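Local coordinates for 5' nucleotidase family protein (Staphylococcus aureus subsp. aureus, PDB 4Q7F) that belongs to the 5'-nucleotidase family, pairing a metal-binding calcineurin-like phosphoesterase domain with a C-terminal 5'-nucleotidase domain, at residues 79-91 with 114-126. Sequence-based numbering, arbitrary orientation. Where two conformers were deposited one is given.
Sequences FCNYLIAHSGSSQ and YGLPYLKDTLRRL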
loop_
_atom_site.group_PDB
_atom_site.type_symbol
_atom_site.label_atom_id
_atom_site.label_comp_id
_atom_site.label_asym_id
_atom_site.label_seq_id
_atom_site.Cartn_x
_atom_site.Cartn_y
_atom_site.Cartn_z
ATOM N N PHE A 79 -10.042 -8.461 -6.630
ATOM C CA PHE A 79 -10.023 -8.707 -8.088
ATOM C C PHE A 79 -8.597 -9.171 -8.461
ATOM O O PHE A 79 -8.390 -10.123 -9.259
ATOM C CB PHE A 79 -10.471 -7.446 -8.840
ATOM C CG PHE A 79 -10.347 -7.540 -10.354
ATOM C CD1 PHE A 79 -10.816 -8.651 -11.043
ATOM C CD2 PHE A 79 -9.798 -6.494 -11.084
ATOM C CE1 PHE A 79 -10.724 -8.728 -12.428
ATOM C CE2 PHE A 79 -9.711 -6.567 -12.472
ATOM C CZ PHE A 79 -10.172 -7.688 -13.143
ATOM N N CYS A 80 -7.617 -8.543 -7.823
ATOM C CA CYS A 80 -6.228 -8.913 -8.027
ATOM C C CYS A 80 -6.002 -10.377 -7.548
ATOM O O CYS A 80 -5.383 -11.168 -8.270
ATOM C CB CYS A 80 -5.313 -7.898 -7.363
ATOM S SG CYS A 80 -5.405 -6.243 -8.121
ATOM N N ASN A 81 -6.523 -10.749 -6.367
ATOM C CA ASN A 81 -6.425 -12.141 -5.910
ATOM C C ASN A 81 -7.047 -13.077 -6.927
ATOM O O ASN A 81 -6.469 -14.128 -7.264
ATOM C CB ASN A 81 -7.138 -12.381 -4.585
ATOM C CG ASN A 81 -6.562 -11.567 -3.463
ATOM O OD1 ASN A 81 -6.566 -10.340 -3.511
ATOM N ND2 ASN A 81 -6.106 -12.237 -2.420
ATOM N N TYR A 82 -8.240 -12.703 -7.384
ATOM C CA TYR A 82 -8.980 -13.475 -8.382
ATOM C C TYR A 82 -8.140 -13.745 -9.624
ATOM O O TYR A 82 -8.106 -14.874 -10.121
ATOM C CB TYR A 82 -10.277 -12.756 -8.751
ATOM C CG TYR A 82 -11.072 -13.441 -9.851
ATOM C CD1 TYR A 82 -12.018 -14.407 -9.547
ATOM C CD2 TYR A 82 -10.876 -13.117 -11.180
ATOM C CE1 TYR A 82 -12.743 -15.044 -10.535
ATOM C CE2 TYR A 82 -11.586 -13.759 -12.181
ATOM C CZ TYR A 82 -12.517 -14.724 -11.849
ATOM O OH TYR A 82 -13.241 -15.355 -12.828
ATOM N N LEU A 83 -7.454 -12.721 -10.117
ATOM C CA LEU A 83 -6.627 -12.859 -11.320
ATOM C C LEU A 83 -5.489 -13.846 -11.155
ATOM O O LEU A 83 -5.250 -14.662 -12.050
ATOM C CB LEU A 83 -6.052 -11.514 -11.760
ATOM C CG LEU A 83 -7.056 -10.455 -12.219
ATOM C CD1 LEU A 83 -6.312 -9.159 -12.468
ATOM C CD2 LEU A 83 -7.836 -10.885 -13.446
ATOM N N ILE A 84 -4.789 -13.771 -10.022
ATOM C CA ILE A 84 -3.683 -14.656 -9.761
ATOM C C ILE A 84 -4.203 -16.081 -9.673
ATOM O O ILE A 84 -3.587 -17.000 -10.225
ATOM C CB ILE A 84 -2.935 -14.322 -8.446
ATOM C CG1 ILE A 84 -2.353 -12.895 -8.478
ATOM C CG2 ILE A 84 -1.813 -15.334 -8.223
ATOM C CD1 ILE A 84 -1.319 -12.645 -9.564
ATOM N N ALA A 85 -5.346 -16.251 -9.003
ATOM C CA ALA A 85 -5.947 -17.560 -8.820
ATOM C C ALA A 85 -6.538 -18.157 -10.091
ATOM O O ALA A 85 -6.779 -19.349 -10.135
ATOM C CB ALA A 85 -7.021 -17.500 -7.728
ATOM N N HIS A 86 -6.800 -17.356 -11.114
ATOM C CA HIS A 86 -7.361 -17.921 -12.345
ATOM C C HIS A 86 -6.333 -18.053 -13.459
ATOM O O HIS A 86 -5.621 -19.052 -13.488
ATOM C CB HIS A 86 -8.655 -17.225 -12.715
ATOM C CG HIS A 86 -9.759 -17.597 -11.783
ATOM N ND1 HIS A 86 -9.807 -17.143 -10.484
ATOM C CD2 HIS A 86 -10.787 -18.470 -11.917
ATOM C CE1 HIS A 86 -10.840 -17.690 -9.867
ATOM N NE2 HIS A 86 -11.458 -18.491 -10.717
ATOM N N SER A 87 -6.187 -17.094 -14.353
ATOM C CA SER A 87 -5.175 -17.312 -15.398
ATOM C C SER A 87 -3.741 -17.040 -14.927
ATOM O O SER A 87 -2.783 -17.458 -15.574
ATOM C CB SER A 87 -5.481 -16.476 -16.628
ATOM O OG SER A 87 -6.746 -16.824 -17.150
ATOM N N GLY A 88 -3.595 -16.376 -13.784
ATOM C CA GLY A 88 -2.282 -15.959 -13.324
ATOM C C GLY A 88 -1.865 -14.761 -14.188
ATOM O O GLY A 88 -0.779 -14.224 -14.032
ATOM N N SER A 89 -2.746 -14.349 -15.100
ATOM C CA SER A 89 -2.488 -13.234 -16.012
ATOM C C SER A 89 -3.148 -11.944 -15.540
ATOM O O SER A 89 -4.243 -11.955 -14.984
ATOM C CB SER A 89 -3.023 -13.560 -17.390
ATOM O OG SER A 89 -2.800 -12.485 -18.298
ATOM N N SER A 90 -2.465 -10.834 -15.767
ATOM C CA SER A 90 -2.997 -9.523 -15.453
ATOM C C SER A 90 -3.861 -9.008 -16.649
ATOM O O SER A 90 -4.407 -7.931 -16.581
ATOM C CB SER A 90 -1.848 -8.545 -15.212
ATOM O OG SER A 90 -1.022 -8.434 -16.371
ATOM N N GLN A 91 -4.009 -9.792 -17.713
ATOM C CA GLN A 91 -4.726 -9.303 -18.902
ATOM C C GLN A 91 -6.110 -8.672 -18.625
ATOM O O GLN A 91 -6.393 -7.593 -19.136
ATOM C CB GLN A 91 -4.843 -10.385 -19.985
ATOM C CG GLN A 91 -5.343 -9.834 -21.321
ATOM C CD GLN A 91 -4.315 -8.925 -21.975
ATOM O OE1 GLN A 91 -3.170 -9.327 -22.178
ATOM N NE2 GLN A 91 -4.719 -7.715 -22.334
ATOM N N TYR A 114 3.878 -9.475 -7.000
ATOM C CA TYR A 114 3.657 -10.790 -7.598
ATOM C C TYR A 114 4.830 -11.289 -8.425
ATOM O O TYR A 114 4.681 -12.232 -9.205
ATOM C CB TYR A 114 2.407 -10.747 -8.483
ATOM C CG TYR A 114 1.129 -10.365 -7.758
ATOM C CD1 TYR A 114 0.588 -11.195 -6.788
ATOM C CD2 TYR A 114 0.456 -9.187 -8.065
ATOM C CE1 TYR A 114 -0.581 -10.863 -6.135
ATOM C CE2 TYR A 114 -0.719 -8.841 -7.422
ATOM C CZ TYR A 114 -1.238 -9.679 -6.465
ATOM O OH TYR A 114 -2.419 -9.335 -5.830
ATOM N N GLY A 115 5.994 -10.670 -8.265
ATOM C CA GLY A 115 7.176 -11.083 -9.007
ATOM C C GLY A 115 7.511 -10.199 -10.193
ATOM O O GLY A 115 6.641 -9.535 -10.763
ATOM N N LEU A 116 8.787 -10.217 -10.587
ATOM C CA LEU A 116 9.248 -9.382 -11.662
ATOM C C LEU A 116 8.698 -9.799 -13.030
ATOM O O LEU A 116 8.332 -8.930 -13.812
ATOM C CB LEU A 116 10.775 -9.290 -11.659
ATOM C CG LEU A 116 11.358 -8.152 -12.496
ATOM C CD1 LEU A 116 10.800 -6.819 -12.024
ATOM C CD2 LEU A 116 12.892 -8.146 -12.438
ATOM N N PRO A 117 8.638 -11.123 -13.328
ATOM C CA PRO A 117 8.083 -11.561 -14.608
ATOM C C PRO A 117 6.614 -11.161 -14.798
ATOM O O PRO A 117 6.206 -10.807 -15.908
ATOM C CB PRO A 117 8.220 -13.094 -14.561
ATOM C CG PRO A 117 9.307 -13.352 -13.599
ATOM C CD PRO A 117 9.221 -12.247 -12.573
ATOM N N TYR A 118 5.828 -11.233 -13.734
ATOM C CA TYR A 118 4.433 -10.830 -13.791
ATOM C C TYR A 118 4.369 -9.329 -14.144
ATOM O O TYR A 118 3.638 -8.938 -15.037
ATOM C CB TYR A 118 3.753 -11.126 -12.468
ATOM C CG TYR A 118 2.266 -10.874 -12.446
ATOM C CD1 TYR A 118 1.366 -11.822 -12.939
ATOM C CD2 TYR A 118 1.755 -9.714 -11.891
ATOM C CE1 TYR A 118 0.002 -11.593 -12.892
ATOM C CE2 TYR A 118 0.410 -9.490 -11.826
ATOM C CZ TYR A 118 -0.465 -10.421 -12.334
ATOM O OH TYR A 118 -1.811 -10.157 -12.261
ATOM N N LEU A 119 5.207 -8.517 -13.494
ATOM C CA LEU A 119 5.256 -7.077 -13.773
ATOM C C LEU A 119 5.694 -6.790 -15.214
ATOM O O LEU A 119 5.024 -6.039 -15.939
ATOM C CB LEU A 119 6.188 -6.367 -12.800
ATOM C CG LEU A 119 6.351 -4.860 -13.020
ATOM C CD1 LEU A 119 4.996 -4.151 -13.018
ATOM C CD2 LEU A 119 7.276 -4.254 -11.981
ATOM N N LYS A 120 6.805 -7.401 -15.633
ATOM C CA LYS A 120 7.317 -7.187 -16.983
ATOM C C LYS A 120 6.266 -7.540 -18.035
ATOM O O LYS A 120 6.072 -6.784 -18.998
ATOM C CB LYS A 120 8.610 -7.970 -17.231
ATOM C CG LYS A 120 9.827 -7.478 -16.443
ATOM C CD LYS A 120 11.079 -8.201 -16.909
ATOM C CE LYS A 120 12.328 -7.711 -16.200
ATOM N NZ LYS A 120 13.535 -8.510 -16.584
ATOM N N ASP A 121 5.611 -8.694 -17.872
ATOM C CA ASP A 121 4.535 -9.112 -18.788
ATOM C C ASP A 121 3.405 -8.054 -18.831
ATOM O O ASP A 121 2.833 -7.758 -19.889
ATOM C CB ASP A 121 3.955 -10.448 -18.341
ATOM C CG ASP A 121 2.808 -10.896 -19.202
ATOM O OD1 ASP A 121 3.042 -11.190 -20.391
ATOM O OD2 ASP A 121 1.655 -10.961 -18.687
ATOM N N THR A 122 3.069 -7.519 -17.661
ATOM C CA THR A 122 2.053 -6.486 -17.540
ATOM C C THR A 122 2.455 -5.236 -18.349
ATOM O O THR A 122 1.674 -4.742 -19.217
ATOM C CB THR A 122 1.801 -6.154 -16.045
ATOM O OG1 THR A 122 1.207 -7.292 -15.411
ATOM C CG2 THR A 122 0.881 -4.981 -15.874
ATOM N N LEU A 123 3.686 -4.765 -18.156
ATOM C CA LEU A 123 4.124 -3.572 -18.869
ATOM C C LEU A 123 4.062 -3.719 -20.380
ATOM O O LEU A 123 3.747 -2.756 -21.075
ATOM C CB LEU A 123 5.526 -3.132 -18.454
ATOM C CG LEU A 123 5.698 -2.832 -16.951
ATOM C CD1 LEU A 123 7.088 -2.287 -16.650
ATOM C CD2 LEU A 123 4.643 -1.872 -16.481
ATOM N N ARG A 124 4.369 -4.910 -20.896
ATOM C CA ARG A 124 4.341 -5.103 -22.347
ATOM C C ARG A 124 2.920 -5.273 -22.894
ATOM O O ARG A 124 2.696 -5.075 -24.076
ATOM C CB ARG A 124 5.297 -6.227 -22.813
ATOM C CG ARG A 124 5.104 -7.610 -22.217
ATOM C CD ARG A 124 6.104 -8.616 -22.818
ATOM N NE ARG A 124 6.083 -9.896 -22.100
ATOM C CZ ARG A 124 6.910 -10.248 -21.110
ATOM N NH1 ARG A 124 6.760 -11.431 -20.529
ATOM N NH2 ARG A 124 7.882 -9.440 -20.690
ATOM N N ARG A 125 1.973 -5.631 -22.031
ATOM C CA ARG A 125 0.573 -5.784 -22.432
ATOM C C ARG A 125 -0.165 -4.395 -22.465
ATOM O O ARG A 125 -1.148 -4.225 -23.181
ATOM C CB ARG A 125 -0.176 -6.747 -21.500
ATOM C CG ARG A 125 0.175 -8.223 -21.661
ATOM C CD ARG A 125 -0.552 -9.069 -20.601
ATOM N NE ARG A 125 -0.240 -10.506 -20.684
ATOM C CZ ARG A 125 -0.804 -11.371 -21.534
ATOM N NH1 ARG A 125 -1.710 -10.974 -22.418
ATOM N NH2 ARG A 125 -0.443 -12.649 -21.510
ATOM N N LEU A 126 0.319 -3.430 -21.685
ATOM C CA LEU A 126 -0.267 -2.090 -21.651
ATOM C C LEU A 126 0.042 -1.324 -22.935
ATOM O O LEU A 126 1.129 -1.471 -23.519
ATOM C CB LEU A 126 0.252 -1.285 -20.470
ATOM C CG LEU A 126 -0.111 -1.785 -19.069
ATOM C CD1 LEU A 126 0.720 -1.114 -17.984
ATOM C CD2 LEU A 126 -1.594 -1.563 -18.784
HETATM O O HOH W 1 0.417 -11.251 -16.233
HETATM O O HOH W 2 -2.484 -6.333 -24.257
#
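Ile84 pushes its CD1 methyl onto one face of the Tyr114 ring, a CH-pi contact with CD1 3.8 Å from the ring centroid and 17° off its normal. Its CG1 branch is bent, so that CG1 also lies against the ring while CD1 reaches on to CZ of Tyr118, 3.7 Å away. The CG1-CD1 arm is long enough to lie over one tyrosine and reach the other, and apolar enough to suit both. The Tyr114 hydroxyl continues to Cys80, whose small side chain lets OH come within 3.6 Å of CB.

Tyr118 has CG anti to its backbone N (chi1 -174°), which carries the ring across to the loop after helix 78-85. There the backbone turns at Gly88 through a positive phi, a conformation glycine adopts readily, and the Gly88 carbonyl O lies at the ring edge, near its plane. Ser90 CB packs against the phenol end, 3.4 Å from OH.

Polar contacts take over along the loop. Buried Ser90 donates from OG to Thr122 OG1 at 2.7 Å, and Thr122 OG1 in turn donates to Tyr118 O, which the backbone N of Thr122 approaches from the opposite face; two successive hydrogen bonds thus run from Ser90 through Thr122 to the helix backbone. Water 1 accepts from Ser90 N and donates to Asp121 OD2, which also forms a salt bridge with Arg125 NE at 2.8 Å, in the guanidinium plane. One face of that guanidinium lies under Ser89 OG, which caps the next helix by accepting from Gln91 N. Water 2 joins Gln91 NE2, also bonded to Asp95, to Arg125 O.

Within the calcineurin-like phosphoesterase domain, helix 116-125 and nearby Tyr114 thus pack against the end of helix 78-85 and the loop into helix 91-99; the side chain of Cys80 is about 11 Å from the bound manganese.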